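Local coordinates for acyl-CoA dehydrogenase domain protein Tcur3481 (Thermomonospora curvata, PDB 6WY9) that binds FAD and probably acts as an acyl-CoA dehydrogenase, working as a flavoprotein in a four-chain assembly, at residues P86-L91 against L119-E124; V154-G159 against S194-G199; V222-L227 against G342-A347; A297-W302 against Q352-L357. All blocks are in the same frame, centred on the assembly; numbering follows the deposited sequence.

Interaction 1: residues P86-L91 against L119-E124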
loop_
_atom_site.group_PDB
_atom_site.type_symbol
_atom_site.label_atom_id
_atom_site.label_comp_id
_atom_site.label_asym_id
_atom_site.label_seq_id
_atom_site.Cartn_x
_atom_site.Cartn_y
_atom_site.Cartn_z
ATOM N N PRO B 86 -13.332 -12.243 -28.415
ATOM C CA PRO B 86 -13.812 -10.898 -28.011
ATOM C C PRO B 86 -15.220 -10.930 -27.413
ATOM O O PRO B 86 -16.181 -10.365 -27.958
ATOM C CB PRO B 86 -13.759 -10.134 -29.335
ATOM C CG PRO B 86 -14.286 -11.193 -30.320
ATOM C CD PRO B 86 -13.548 -12.486 -29.858
ATOM N N LEU B 87 -15.367 -11.620 -26.278
ATOM C CA LEU B 87 -16.704 -11.745 -25.703
ATOM C C LEU B 87 -17.195 -10.408 -25.145
ATOM O O LEU B 87 -18.342 -10.012 -25.391
ATOM C CB LEU B 87 -16.708 -12.829 -24.615
ATOM C CG LEU B 87 -16.632 -14.285 -25.104
ATOM C CD1 LEU B 87 -16.335 -15.228 -23.884
ATOM C CD2 LEU B 87 -17.907 -14.727 -25.815
ATOM N N TRP B 88 -16.345 -9.687 -24.395
ATOM C CA TRP B 88 -16.970 -8.495 -23.819
ATOM C C TRP B 88 -17.248 -7.437 -24.891
ATOM O O TRP B 88 -18.341 -6.854 -24.880
ATOM C CB TRP B 88 -16.182 -7.935 -22.607
ATOM C CG TRP B 88 -14.944 -7.117 -22.876
ATOM C CD1 TRP B 88 -13.637 -7.548 -22.826
ATOM C CD2 TRP B 88 -14.888 -5.713 -23.204
ATOM N NE1 TRP B 88 -12.788 -6.503 -23.128
ATOM C CE2 TRP B 88 -13.529 -5.379 -23.384
ATOM C CE3 TRP B 88 -15.859 -4.726 -23.417
ATOM C CZ2 TRP B 88 -13.114 -4.074 -23.731
ATOM C CZ3 TRP B 88 -15.450 -3.445 -23.762
ATOM C CH2 TRP B 88 -14.092 -3.132 -23.912
ATOM N N PRO B 89 -16.378 -7.200 -25.884
ATOM C CA PRO B 89 -16.766 -6.204 -26.909
ATOM C C PRO B 89 -18.043 -6.588 -27.649
ATOM O O PRO B 89 -18.946 -5.757 -27.796
ATOM C CB PRO B 89 -15.539 -6.143 -27.837
ATOM C CG PRO B 89 -14.381 -6.621 -26.970
ATOM C CD PRO B 89 -15.022 -7.733 -26.124
ATOM N N THR B 90 -18.164 -7.839 -28.097
ATOM C CA THR B 90 -19.352 -8.234 -28.844
ATOM C C THR B 90 -20.596 -8.221 -27.965
ATOM O O THR B 90 -21.652 -7.732 -28.393
ATOM C CB THR B 90 -19.159 -9.629 -29.457
ATOM O OG1 THR B 90 -18.221 -9.536 -30.532
ATOM C CG2 THR B 90 -20.469 -10.180 -30.018
ATOM N N LEU B 91 -20.508 -8.798 -26.744
ATOM C CA LEU B 91 -21.729 -9.002 -25.950
ATOM C C LEU B 91 -22.164 -7.746 -25.196
ATOM O O LEU B 91 -23.366 -7.556 -24.988
ATOM C CB LEU B 91 -21.556 -10.181 -24.970
ATOM C CG LEU B 91 -21.469 -11.543 -25.709
ATOM C CD1 LEU B 91 -21.265 -12.788 -24.790
ATOM C CD2 LEU B 91 -22.695 -11.742 -26.657
ATOM N N LEU B 119 -19.155 -7.884 -32.990
ATOM C CA LEU B 119 -19.207 -6.446 -32.818
ATOM C C LEU B 119 -17.999 -6.035 -32.009
ATOM O O LEU B 119 -17.310 -6.872 -31.416
ATOM C CB LEU B 119 -20.486 -6.015 -32.094
ATOM C CG LEU B 119 -21.731 -6.493 -32.843
ATOM C CD1 LEU B 119 -22.898 -6.532 -31.891
ATOM C CD2 LEU B 119 -21.947 -5.475 -33.903
ATOM N N THR B 120 -17.741 -4.733 -31.978
ATOM C CA THR B 120 -16.857 -4.214 -30.946
ATOM C C THR B 120 -17.362 -2.831 -30.565
ATOM O O THR B 120 -18.322 -2.312 -31.142
ATOM C CB THR B 120 -15.380 -4.213 -31.404
ATOM O OG1 THR B 120 -14.552 -3.740 -30.337
ATOM C CG2 THR B 120 -15.187 -3.321 -32.657
ATOM N N VAL B 121 -16.725 -2.256 -29.547
ATOM C CA VAL B 121 -17.095 -0.943 -29.050
ATOM C C VAL B 121 -15.860 -0.055 -29.065
ATOM O O VAL B 121 -14.755 -0.499 -28.716
ATOM C CB VAL B 121 -17.695 -1.039 -27.637
ATOM C CG1 VAL B 121 -18.884 -1.966 -27.701
ATOM C CG2 VAL B 121 -16.643 -1.573 -26.608
ATOM N N ALA B 122 -16.070 1.198 -29.450
ATOM C CA ALA B 122 -15.032 2.217 -29.592
ATOM C C ALA B 122 -15.402 3.320 -28.605
ATOM O O ALA B 122 -16.109 4.269 -28.938
ATOM C CB ALA B 122 -14.944 2.725 -31.049
ATOM N N LEU B 123 -14.922 3.165 -27.367
ATOM C CA LEU B 123 -15.293 4.004 -26.246
ATOM C C LEU B 123 -14.135 4.856 -25.775
ATOM O O LEU B 123 -14.322 5.643 -24.852
ATOM C CB LEU B 123 -15.803 3.120 -25.075
ATOM C CG LEU B 123 -16.988 2.206 -25.432
ATOM C CD1 LEU B 123 -17.364 1.322 -24.233
ATOM C CD2 LEU B 123 -18.164 3.130 -25.818
ATOM N N GLU B 124 -12.935 4.708 -26.361
ATOM C CA GLU B 124 -11.773 5.429 -25.865
ATOM C C GLU B 124 -11.137 6.306 -26.939
ATOM O O GLU B 124 -11.274 6.048 -28.142
ATOM C CB GLU B 124 -10.749 4.439 -25.295
ATOM C CG GLU B 124 -11.267 3.766 -24.013
ATOM C CD GLU B 124 -10.316 2.648 -23.541
ATOM O OE1 GLU B 124 -10.198 1.608 -24.226
ATOM O OE2 GLU B 124 -9.653 2.847 -22.495
#
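Thr90 holds OG1 beside its own backbone N and anti to its carbonyl carbon (chi1 -72°), and this places the hydroxyl next to Leu119 of the facing strand. Two residues earlier in the helix, the CG of Trp88 sits between the backbone N and the carbonyl carbon, and CZ3 of its six-membered ring meets Val121. The hydroxyl of Thr90 donates to the backbone carbonyl, OG1 to Leu119 O at 3.0 Å, approaching with a C=O...donor angle of 126° and a modest tilt out of the carbonyl plane. Beside it, CB of Leu119 rests on CA of Thr90. Pro89, between Trp88 and Thr90 in the chain, has its CB 3.6 Å from Thr120 OG1, a hydroxyl that is itself bonded to Pro155 O, and its CD covers one face of the Trp88 ring near the rim. Val121 reaches the helix with both methyls, CG2 at 3.6 Å from Trp88 CZ3, obliquely to the ring, and CG1 at 3.8 Å from Pro89 O. A valine in place of Thr90 would probably leave Leu119 O without this donor and the first turn of the helix held to the strand by apolar contact alone. The segments' axes, at 90° and 5.8 Å, set the start of helix 87-100 directly across strand 118-122, where the amino-terminal helical part of the fold meets the beta domain. One hydroxyl-to-backbone bond thus adds a directional link to a mostly buried seam otherwise made by van der Waals contacts of proline, indole and valine methyls.

Interaction 2: residues V154-G159 against S194-G199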
loop_
_atom_site.group_PDB
_atom_site.type_symbol
_atom_site.label_atom_id
_atom_site.label_comp_id
_atom_site.label_asym_id
_atom_site.label_seq_id
_atom_site.Cartn_x
_atom_site.Cartn_y
_atom_site.Cartn_z
ATOM N N VAL B 154 -9.397 0.313 -30.444
ATOM C CA VAL B 154 -10.651 -0.430 -30.464
ATOM C C VAL B 154 -10.360 -1.921 -30.387
ATOM O O VAL B 154 -9.610 -2.438 -31.226
ATOM C CB VAL B 154 -11.436 -0.086 -31.743
ATOM C CG1 VAL B 154 -12.724 -0.894 -31.812
ATOM C CG2 VAL B 154 -11.652 1.425 -31.777
ATOM N N PRO B 155 -10.917 -2.649 -29.419
ATOM C CA PRO B 155 -10.438 -4.012 -29.168
ATOM C C PRO B 155 -10.965 -4.978 -30.210
ATOM O O PRO B 155 -12.084 -4.836 -30.713
ATOM C CB PRO B 155 -10.998 -4.341 -27.774
ATOM C CG PRO B 155 -12.293 -3.477 -27.710
ATOM C CD PRO B 155 -11.868 -2.183 -28.398
ATOM N N SER B 156 -10.123 -5.952 -30.556
ATOM C CA SER B 156 -10.554 -7.121 -31.310
ATOM C C SER B 156 -11.323 -6.722 -32.570
ATOM O O SER B 156 -12.375 -7.282 -32.912
ATOM C CB SER B 156 -11.357 -8.052 -30.401
ATOM O OG SER B 156 -10.551 -8.446 -29.295
ATOM N N ILE B 157 -10.733 -5.780 -33.308
ATOM C CA ILE B 157 -11.401 -5.178 -34.483
ATOM C C ILE B 157 -11.581 -6.174 -35.618
ATOM O O ILE B 157 -12.519 -6.041 -36.430
ATOM C CB ILE B 157 -10.616 -3.927 -34.939
ATOM C CG1 ILE B 157 -11.423 -3.108 -35.990
ATOM C CG2 ILE B 157 -9.292 -4.373 -35.581
ATOM C CD1 ILE B 157 -12.175 -1.892 -35.478
ATOM N N THR B 158 -10.717 -7.204 -35.712
ATOM C CA THR B 158 -10.744 -8.092 -36.865
ATOM C C THR B 158 -12.003 -8.962 -36.860
ATOM O O THR B 158 -12.320 -9.634 -35.863
ATOM C CB THR B 158 -9.486 -8.980 -36.898
ATOM O OG1 THR B 158 -8.346 -8.146 -36.681
ATOM C CG2 THR B 158 -9.322 -9.664 -38.282
ATOM N N GLY B 159 -12.691 -8.974 -38.001
ATOM C CA GLY B 159 -13.922 -9.715 -38.178
ATOM C C GLY B 159 -15.169 -9.074 -37.591
ATOM O O GLY B 159 -16.250 -9.651 -37.724
ATOM N N SER B 194 -1.958 -7.016 -23.908
ATOM C CA SER B 194 -2.517 -8.367 -23.840
ATOM C C SER B 194 -2.246 -9.205 -25.092
ATOM O O SER B 194 -2.560 -10.408 -25.100
ATOM C CB SER B 194 -4.036 -8.269 -23.600
ATOM O OG SER B 194 -4.677 -7.792 -24.778
ATOM N N ARG B 195 -1.706 -8.614 -26.160
ATOM C CA ARG B 195 -1.496 -9.270 -27.472
ATOM C C ARG B 195 -2.781 -9.294 -28.299
ATOM O O ARG B 195 -2.831 -10.030 -29.317
ATOM C CB ARG B 195 -0.992 -10.723 -27.419
ATOM C CG ARG B 195 0.304 -10.994 -26.693
ATOM C CD ARG B 195 1.444 -10.595 -27.571
ATOM N NE ARG B 195 2.748 -11.069 -27.114
ATOM C CZ ARG B 195 3.871 -10.795 -27.768
ATOM N NH1 ARG B 195 5.039 -11.236 -27.309
ATOM N NH2 ARG B 195 3.809 -10.065 -28.891
ATOM N N ASP B 196 -3.829 -8.573 -27.888
ATOM C CA ASP B 196 -4.959 -8.353 -28.778
ATOM C C ASP B 196 -4.472 -7.556 -29.983
ATOM O O ASP B 196 -3.458 -6.853 -29.917
ATOM C CB ASP B 196 -6.077 -7.580 -28.044
ATOM C CG ASP B 196 -7.310 -7.311 -28.938
ATOM O OD1 ASP B 196 -7.800 -8.277 -29.576
ATOM O OD2 ASP B 196 -7.818 -6.135 -28.986
ATOM N N MET B 197 -5.196 -7.647 -31.082
ATOM C CA MET B 197 -4.935 -6.755 -32.205
ATOM C C MET B 197 -6.085 -5.738 -32.254
ATOM O O MET B 197 -7.182 -6.048 -32.735
ATOM C CB MET B 197 -4.790 -7.514 -33.511
ATOM C CG MET B 197 -4.197 -6.661 -34.643
ATOM S SD MET B 197 -2.472 -6.126 -34.323
ATOM C CE MET B 197 -1.510 -7.656 -34.307
ATOM N N ALA B 198 -5.821 -4.535 -31.734
ATOM C CA ALA B 198 -6.788 -3.443 -31.673
ATOM C C ALA B 198 -6.699 -2.596 -32.945
ATOM O O ALA B 198 -5.846 -2.819 -33.812
ATOM C CB ALA B 198 -6.557 -2.591 -30.414
ATOM N N GLY B 199 -7.590 -1.611 -33.068
ATOM C CA GLY B 199 -7.548 -0.711 -34.216
ATOM C C GLY B 199 -7.627 0.741 -33.742
ATOM O O GLY B 199 -8.468 1.068 -32.897
HETATM O O HOH W 1 -8.310 -8.136 -34.153
#
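The carboxylate of Asp196 is gripped twice by Ser156, once at its edge and once from above its plane. At the edge, Ser156 N donates to the syn lone pair of OD2 at 2.8 Å; above it, Ser156 OG donates to OD1 at 2.8 Å from a direction 42° out of the plane. Asp196 has CG anti to its backbone N (chi1 180°), which carries CG toward the loop after Val154. OD2 also lies against CA of Pro155. An alanine in place of Asp196 would probably leave Ser156 N and OG without these acceptors and set the hydroxyl free to turn. Just before this loop, Val154 N donates to Gly199 O at 2.7 Å, and Gly199 N returns a bond to Val154 O at 2.9 Å. Ile157 turns its CG2 over the backbone of Ala198 and Gly199, and a CB on Gly199 would fall tightly against that methyl. A water joins Thr158 OG1 to Met197 O, extending the link past the last bridge. Val154 and Gly199 form an antiparallel hydrogen-bonded pair, the end of the pairing between strands 144-154 and 197-203 in the beta domain of the acyl-CoA dehydrogenase fold.

Interaction 3: residues V222-L227 against G342-A347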
loop_
_atom_site.group_PDB
_atom_site.type_symbol
_atom_site.label_atom_id
_atom_site.label_comp_id
_atom_site.label_asym_id
_atom_site.label_seq_id
_atom_site.Cartn_x
_atom_site.Cartn_y
_atom_site.Cartn_z
ATOM N N VAL B 222 -22.134 -0.915 -17.930
ATOM C CA VAL B 222 -22.094 -2.337 -18.253
ATOM C C VAL B 222 -20.685 -2.766 -18.631
ATOM O O VAL B 222 -20.219 -3.836 -18.220
ATOM C CB VAL B 222 -23.085 -2.651 -19.382
ATOM C CG1 VAL B 222 -22.818 -4.085 -19.943
ATOM C CG2 VAL B 222 -24.508 -2.469 -18.899
ATOM N N ALA B 223 -19.998 -1.962 -19.453
ATOM C CA ALA B 223 -18.630 -2.315 -19.857
ATOM C C ALA B 223 -17.689 -2.364 -18.655
ATOM O O ALA B 223 -16.802 -3.231 -18.582
ATOM C CB ALA B 223 -18.090 -1.305 -20.869
ATOM N N ARG B 224 -17.830 -1.397 -17.740
ATOM C CA ARG B 224 -17.023 -1.413 -16.517
ATOM C C ARG B 224 -17.272 -2.692 -15.726
ATOM O O ARG B 224 -16.328 -3.316 -15.196
ATOM C CB ARG B 224 -17.343 -0.185 -15.655
ATOM C CG ARG B 224 -16.794 1.158 -16.225
ATOM C CD ARG B 224 -17.180 2.395 -15.384
ATOM N NE ARG B 224 -16.569 3.649 -15.901
ATOM C CZ ARG B 224 -17.240 4.757 -16.226
ATOM N NH1 ARG B 224 -18.578 4.798 -16.106
ATOM N NH2 ARG B 224 -16.574 5.839 -16.677
ATOM N N THR B 225 -18.552 -3.064 -15.596
ATOM C CA THR B 225 -18.938 -4.269 -14.867
ATOM C C THR B 225 -18.392 -5.502 -15.570
ATOM O O THR B 225 -17.819 -6.388 -14.939
ATOM C CB THR B 225 -20.470 -4.308 -14.745
ATOM O OG1 THR B 225 -20.920 -3.122 -14.074
ATOM C CG2 THR B 225 -20.948 -5.521 -13.971
ATOM N N ALA B 226 -18.530 -5.548 -16.898
ATOM C CA ALA B 226 -18.039 -6.685 -17.663
ATOM C C ALA B 226 -16.513 -6.813 -17.558
ATOM O O ALA B 226 -15.979 -7.924 -17.426
ATOM C CB ALA B 226 -18.496 -6.528 -19.130
ATOM N N LEU B 227 -15.793 -5.690 -17.664
ATOM C CA LEU B 227 -14.349 -5.757 -17.535
ATOM C C LEU B 227 -13.977 -6.262 -16.149
ATOM O O LEU B 227 -13.026 -7.022 -15.996
ATOM C CB LEU B 227 -13.711 -4.370 -17.789
ATOM C CG LEU B 227 -13.685 -3.939 -19.265
ATOM C CD1 LEU B 227 -13.572 -2.339 -19.385
ATOM C CD2 LEU B 227 -12.537 -4.669 -19.998
ATOM N N GLY B 342 -6.367 -0.747 -17.041
ATOM C CA GLY B 342 -6.363 0.580 -17.657
ATOM C C GLY B 342 -7.492 0.816 -18.666
ATOM O O GLY B 342 -7.579 1.898 -19.264
ATOM N N THR B 343 -8.348 -0.182 -18.883
ATOM C CA THR B 343 -9.330 -0.106 -19.973
ATOM C C THR B 343 -10.505 0.724 -19.480
ATOM O O THR B 343 -11.038 0.467 -18.396
ATOM C CB THR B 343 -9.739 -1.507 -20.403
ATOM O OG1 THR B 343 -8.516 -2.187 -20.776
ATOM C CG2 THR B 343 -10.735 -1.455 -21.633
ATOM N N LEU B 344 -10.834 1.766 -20.248
ATOM C CA LEU B 344 -11.719 2.854 -19.886
ATOM C C LEU B 344 -11.110 3.747 -18.826
ATOM O O LEU B 344 -11.831 4.517 -18.199
ATOM C CB LEU B 344 -13.101 2.377 -19.403
ATOM C CG LEU B 344 -13.784 1.407 -20.354
ATOM C CD1 LEU B 344 -15.214 0.975 -19.891
ATOM C CD2 LEU B 344 -13.771 1.937 -21.823
ATOM N N GLY B 345 -9.798 3.686 -18.620
ATOM C CA GLY B 345 -9.193 4.432 -17.535
ATOM C C GLY B 345 -8.689 3.522 -16.419
ATOM O O GLY B 345 -9.153 2.390 -16.235
ATOM N N GLY B 346 -7.676 4.014 -15.692
ATOM C CA GLY B 346 -7.040 3.250 -14.630
ATOM C C GLY B 346 -7.606 3.596 -13.258
ATOM O O GLY B 346 -8.611 4.309 -13.126
ATOM N N ALA B 347 -6.926 3.070 -12.213
ATOM C CA ALA B 347 -7.435 3.184 -10.839
ATOM C C ALA B 347 -7.582 4.651 -10.402
ATOM O O ALA B 347 -8.605 5.037 -9.811
ATOM C CB ALA B 347 -6.494 2.419 -9.887
HETATM O O HOH W 2 -13.845 3.295 -15.774
#
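Thr343 and Leu344 form the two central positions of a type II beta turn that faces Ala223, Arg224 and Leu227 on a regular turn of helix 215-248. The turn runs from Gly342 to Gly345 and is closed by Gly345 N donating to Gly342 O at 2.9 Å. Leu344 itself takes a left-handed backbone conformation (phi 70°), and the turn presents its side chain to the helix. At the phi and psi of Gly345, a CB would run into the carbonyl oxygen of Leu344. The backbones stay apart, with the CA atoms of Arg224 and Leu344 7.6 Å from each other, and side chains bridge the gap. Leu344 CD1 does most of the touching: it meets Ala223 CB at 3.8 Å and Leu227 CD1 at 3.7 Å, and approaches CG of Arg224 at 4.0 Å, where the arginine and leucine side chains cross at a slant. The CD1 of Leu227 also meets Thr343 CG2 at 3.7 Å, the two side chains crossing at about a right angle, while the hydroxyl of Thr343 is bonded to Gln339 O. Arg224 extends from CG to NE past Leu344, and its NE donates in the guanidinium plane to a water at 2.7 Å; that water makes a weak bond to Leu344 O. Glu124 takes up Leu344 N, and Trp88 packs on Leu227 from helix 87-100. The whole is the seating of the connection between helices 330-340 and 347-362 on the long helix 215-248, within the carboxy-terminal helical domain of the acyl-CoA dehydrogenase fold.

Interaction 4: residues A297-W302 against Q352-L357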
loop_
_atom_site.group_PDB
_atom_site.type_symbol
_atom_site.label_atom_id
_atom_site.label_comp_id
_atom_site.label_asym_id
_atom_site.label_seq_id
_atom_site.Cartn_x
_atom_site.Cartn_y
_atom_site.Cartn_z
ATOM N N ALA B 297 -20.863 0.348 -10.268
ATOM C CA ALA B 297 -20.021 -0.115 -11.364
ATOM C C ALA B 297 -18.594 0.402 -11.235
ATOM O O ALA B 297 -17.637 -0.343 -11.491
ATOM C CB ALA B 297 -20.656 0.303 -12.701
ATOM N N LEU B 298 -18.428 1.670 -10.808
ATOM C CA LEU B 298 -17.102 2.232 -10.598
ATOM C C LEU B 298 -16.377 1.574 -9.435
ATOM O O LEU B 298 -15.146 1.438 -9.481
ATOM C CB LEU B 298 -17.194 3.753 -10.373
ATOM C CG LEU B 298 -17.201 4.599 -11.664
ATOM C CD1 LEU B 298 -17.637 6.061 -11.385
ATOM C CD2 LEU B 298 -15.791 4.547 -12.343
ATOM N N VAL B 299 -17.104 1.203 -8.371
ATOM C CA VAL B 299 -16.492 0.460 -7.273
ATOM C C VAL B 299 -16.009 -0.898 -7.777
ATOM O O VAL B 299 -14.876 -1.307 -7.501
ATOM C CB VAL B 299 -17.469 0.301 -6.080
ATOM C CG1 VAL B 299 -16.954 -0.732 -5.082
ATOM C CG2 VAL B 299 -17.661 1.639 -5.330
ATOM N N ALA B 300 -16.857 -1.615 -8.522
ATOM C CA ALA B 300 -16.383 -2.897 -9.049
ATOM C C ALA B 300 -15.163 -2.685 -9.935
ATOM O O ALA B 300 -14.183 -3.425 -9.840
ATOM C CB ALA B 300 -17.492 -3.609 -9.817
ATOM N N LYS B 301 -15.196 -1.656 -10.779
ATOM C CA LYS B 301 -14.086 -1.394 -11.704
ATOM C C LYS B 301 -12.821 -0.971 -10.967
ATOM O O LYS B 301 -11.704 -1.357 -11.356
ATOM C CB LYS B 301 -14.522 -0.320 -12.725
ATOM C CG LYS B 301 -13.466 0.042 -13.790
ATOM C CD LYS B 301 -13.013 -1.230 -14.563
ATOM C CE LYS B 301 -12.292 -0.849 -15.879
ATOM N NZ LYS B 301 -11.259 0.238 -15.704
ATOM N N TRP B 302 -12.950 -0.146 -9.910
ATOM C CA TRP B 302 -11.746 0.226 -9.165
ATOM C C TRP B 302 -11.100 -0.999 -8.520
ATOM O O TRP B 302 -9.867 -1.147 -8.543
ATOM C CB TRP B 302 -12.060 1.283 -8.086
ATOM C CG TRP B 302 -10.819 1.568 -7.245
ATOM C CD1 TRP B 302 -9.798 2.412 -7.573
ATOM C CD2 TRP B 302 -10.465 0.979 -5.981
ATOM N NE1 TRP B 302 -8.833 2.416 -6.592
ATOM C CE2 TRP B 302 -9.223 1.552 -5.592
ATOM C CE3 TRP B 302 -11.090 0.048 -5.123
ATOM C CZ2 TRP B 302 -8.586 1.232 -4.387
ATOM C CZ3 TRP B 302 -10.435 -0.289 -3.911
ATOM C CH2 TRP B 302 -9.179 0.290 -3.575
ATOM N N GLN B 352 -11.194 9.370 -9.200
ATOM C CA GLN B 352 -11.633 10.742 -9.427
ATOM C C GLN B 352 -13.100 10.809 -9.858
ATOM O O GLN B 352 -13.881 11.617 -9.338
ATOM C CB GLN B 352 -10.752 11.418 -10.463
ATOM C CG GLN B 352 -11.159 12.907 -10.652
ATOM C CD GLN B 352 -10.143 13.619 -11.506
ATOM O OE1 GLN B 352 -8.999 13.887 -11.037
ATOM N NE2 GLN B 352 -10.515 13.931 -12.786
ATOM N N ARG B 353 -13.489 9.965 -10.813
ATOM C CA ARG B 353 -14.865 9.922 -11.273
ATOM C C ARG B 353 -15.811 9.538 -10.137
ATOM O O ARG B 353 -16.890 10.131 -9.977
ATOM C CB ARG B 353 -14.982 8.938 -12.445
ATOM C CG ARG B 353 -16.345 9.020 -13.141
ATOM C CD ARG B 353 -16.386 8.161 -14.431
ATOM N NE ARG B 353 -15.583 8.746 -15.517
ATOM C CZ ARG B 353 -15.947 9.819 -16.227
ATOM N NH1 ARG B 353 -15.163 10.283 -17.183
ATOM N NH2 ARG B 353 -17.084 10.438 -15.956
ATOM N N LEU B 354 -15.450 8.500 -9.374
ATOM C CA LEU B 354 -16.284 8.092 -8.252
ATOM C C LEU B 354 -16.395 9.222 -7.218
ATOM O O LEU B 354 -17.458 9.437 -6.634
ATOM C CB LEU B 354 -15.707 6.822 -7.607
ATOM C CG LEU B 354 -16.404 6.245 -6.359
ATOM C CD1 LEU B 354 -17.902 5.872 -6.651
ATOM C CD2 LEU B 354 -15.708 4.988 -5.927
ATOM N N GLY B 355 -15.295 9.905 -6.938
ATOM C CA GLY B 355 -15.356 11.003 -5.983
ATOM C C GLY B 355 -16.264 12.147 -6.414
ATOM O O GLY B 355 -16.892 12.808 -5.560
ATOM N N ASP B 356 -16.343 12.412 -7.731
ATOM C CA ASP B 356 -17.256 13.452 -8.230
ATOM C C ASP B 356 -18.709 13.012 -8.043
ATOM O O ASP B 356 -19.563 13.827 -7.678
ATOM C CB ASP B 356 -16.974 13.732 -9.717
ATOM C CG ASP B 356 -15.666 14.543 -9.940
ATOM O OD1 ASP B 356 -15.163 15.149 -8.963
ATOM O OD2 ASP B 356 -15.160 14.586 -11.090
ATOM N N LEU B 357 -19.004 11.712 -8.287
ATOM C CA LEU B 357 -20.361 11.202 -8.082
ATOM C C LEU B 357 -20.769 11.280 -6.620
ATOM O O LEU B 357 -21.895 11.674 -6.298
ATOM C CB LEU B 357 -20.457 9.743 -8.551
ATOM C CG LEU B 357 -20.294 9.501 -10.066
ATOM C CD1 LEU B 357 -20.425 7.999 -10.402
ATOM C CD2 LEU B 357 -21.358 10.324 -10.841
#
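Leu298 CD1 is the methyl on which this helix pair meets. It touches Leu357 CD1 at 3.5 Å. The aliphatic part of Arg353 lies against the same methyl, with Arg353 CG 3.7 Å from Leu298 CD1 and Arg353 CD 3.9 Å from Leu298 CD1; CB of Leu354 is a little farther off. Both Leu357 and Arg353 cross the leucine at about a right angle, and its CD1 touches each. Asp350, Arg353, Leu354 and Leu357, spaced i, i+3, i+4, i+7, all contact it, consistent with a knob in a hole. A second, looser contact lies beside the first, where Val299 CG2 meets Leu354 CD2 at 3.9 Å as the two side chains cross at a slant. Behind these side chains, the axes of the two short helical segments run antiparallel at 154° and 10.1 Å. Arg353 carries CG anti to its backbone N (chi1 -170°), which lays that carbon against Leu298; farther out the chain bends, and NH1 forms a salt bridge with Asp130. Arg224 reaches Leu298 from helix 215-248. A neighbouring subunit adds apolar packing on Leu354 and a basic partner for Asp356. Across the interface no polar group pairs with another: cohesion comes from methyls and the arginine's methylenes, while the charges of Arg353 and Asp356 find their partners outside the pair, in Asp130 and a neighbouring subunit.

In the fold
From the N terminus, interaction 1 closes a mostly helical excursion and lays helix 87-100 across strand 118-122. Interaction 2 follows in series, closing a helix-free excursion of 34 residues, mostly strand, within the same sheet; the two touch. Interaction 3 closes a mainly helical excursion of 114 residues and interaction 4 one of 49; they cross, since 297-302 falls between 222-227 and 342-347, and 352-357 comes after both. They interlock three helices and one connection, and meet directly where Lys301 NZ reaches Thr343 O. Interaction 3 also touches interaction 1, joining the beta domain and amino-terminal helices to the carboxy-terminal bundle, whereas interactions 2 and 4 lie on opposite sides of the chain's centre.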